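Local structure of erythromycin dehydratase (Saccharopolyspora erythraea, 3EL6) at residues A[50-55]-A[91-96]. The protein probably catalyses the dehydration of a beta-hydroxyacyl chain, as the dehydratase domain of a modular polyketide synthase that makes the erythromycin macrolide core. Sequence-based numbering, arbitrary orientation.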
# COMPACT_ATOMS: atom_id res chain seq x y z
N GLY A 50 2.96 7.73 -6.06
CA GLY A 50 2.13 8.78 -5.47
C GLY A 50 0.75 8.28 -5.07
O GLY A 50 -0.10 9.07 -4.58
N GLY A 51 0.48 6.98 -5.29
CA GLY A 51 -0.76 6.37 -4.77
C GLY A 51 -0.71 6.08 -3.27
O GLY A 51 0.17 6.55 -2.52
N ALA A 52 -1.67 5.27 -2.80
CA ALA A 52 -1.79 5.04 -1.41
C ALA A 52 -2.73 3.89 -1.15
O ALA A 52 -3.58 3.59 -1.99
CB ALA A 52 -2.26 6.30 -0.70
N VAL A 53 -2.58 3.24 0.01
CA VAL A 53 -3.54 2.22 0.44
C VAL A 53 -4.14 2.62 1.80
O VAL A 53 -3.42 3.04 2.71
CB VAL A 53 -2.89 0.80 0.57
CG1 VAL A 53 -3.95 -0.27 0.91
CG2 VAL A 53 -2.15 0.47 -0.74
N PHE A 54 -5.45 2.48 1.91
CA PHE A 54 -6.21 2.92 3.12
C PHE A 54 -6.91 1.74 3.71
O PHE A 54 -7.51 0.96 2.94
CB PHE A 54 -7.28 3.98 2.69
CG PHE A 54 -6.69 5.19 2.03
CD1 PHE A 54 -6.53 5.25 0.63
CD2 PHE A 54 -6.28 6.30 2.81
CE1 PHE A 54 -5.95 6.38 0.00
CE2 PHE A 54 -5.70 7.45 2.18
CZ PHE A 54 -5.55 7.48 0.78
N THR A 55 -6.86 1.58 5.04
CA THR A 55 -7.66 0.49 5.64
C THR A 55 -8.65 1.04 6.69
O THR A 55 -8.40 2.09 7.28
CB THR A 55 -6.78 -0.68 6.10
OG1 THR A 55 -5.78 -0.92 5.06
CG2 THR A 55 -7.64 -2.01 6.32
N GLU A 91 -9.15 13.26 -1.63
CA GLU A 91 -8.61 14.43 -0.96
C GLU A 91 -7.22 14.15 -0.37
O GLU A 91 -6.28 14.98 -0.44
CB GLU A 91 -9.59 14.95 0.13
CG GLU A 91 -9.10 16.25 0.78
CD GLU A 91 -9.00 17.47 -0.22
OE1 GLU A 91 -8.05 18.24 -0.07
OE2 GLU A 91 -9.87 17.71 -1.11
N ASP A 92 -7.06 12.99 0.23
CA ASP A 92 -5.76 12.61 0.83
C ASP A 92 -4.65 12.57 -0.27
O ASP A 92 -3.53 13.05 -0.05
CB ASP A 92 -5.86 11.21 1.50
CG ASP A 92 -4.54 10.82 2.22
OD1 ASP A 92 -4.44 11.09 3.43
OD2 ASP A 92 -3.62 10.27 1.56
N VAL A 93 -4.93 11.91 -1.40
CA VAL A 93 -3.91 11.77 -2.48
C VAL A 93 -3.73 13.04 -3.33
O VAL A 93 -2.79 13.17 -4.12
CB VAL A 93 -4.11 10.53 -3.40
CG1 VAL A 93 -4.21 9.29 -2.56
CG2 VAL A 93 -5.37 10.63 -4.34
N GLY A 94 -4.64 13.98 -3.17
CA GLY A 94 -4.58 15.25 -3.94
C GLY A 94 -5.35 15.26 -5.28
O GLY A 94 -5.06 16.09 -6.14
N LEU A 95 -6.28 14.33 -5.45
CA LEU A 95 -7.17 14.29 -6.62
C LEU A 95 -8.62 14.17 -6.09
O LEU A 95 -9.12 13.07 -5.88
CB LEU A 95 -6.83 13.09 -7.50
CG LEU A 95 -5.51 13.20 -8.29
CD1 LEU A 95 -5.34 11.82 -9.00
CD2 LEU A 95 -5.60 14.32 -9.32
N PRO A 96 -9.26 15.31 -5.86
CA PRO A 96 -10.41 15.33 -4.95
C PRO A 96 -11.75 15.05 -5.63
O PRO A 96 -12.80 14.90 -4.94
CB PRO A 96 -10.34 16.74 -4.35
CG PRO A 96 -9.87 17.58 -5.51
CD PRO A 96 -8.75 16.67 -6.12
O HOH W 1 -0.37 11.74 -3.88
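A52 and F54 meet V93, and F54 also meets D92, where a strand of a double-hotdog fold packs against the last turn of the helix that its sheet wraps, the helix-in-sheet packing that defines a hotdog. Apolar contact comes first. V93 CG1 reaches both A52 CB and F54 CZ, each at 4.0 Å, approaching the phenyl ring from its edge and close to the ring plane; L155 of strand 148-156 packs on the same valine.

The second kind sets a carboxylate against the aromatic edge, with D92 CG in the plane of the ring. A chi1 of -59°, which turns F54 CG away from its own carbonyl carbon, brings ring atoms CZ and CE2 up to D92. D92 OD2 lies 3.5 Å from F54 CZ, and the ring and carboxylate planes stand 88° apart. R33, salt-bridged to D92 OD2, supplies the charge partner and would help hold the carboxylate there.

Polar backbone contact is indirect, since no hydrogen bond joins the segments directly. The helix ends in a Schellman motif whose C-prime residue, G94, has positive phi. Beside this turn one water donates to both backbone carbonyls, lying 2.8 Å from G50 O and 2.8 Å from V93 O.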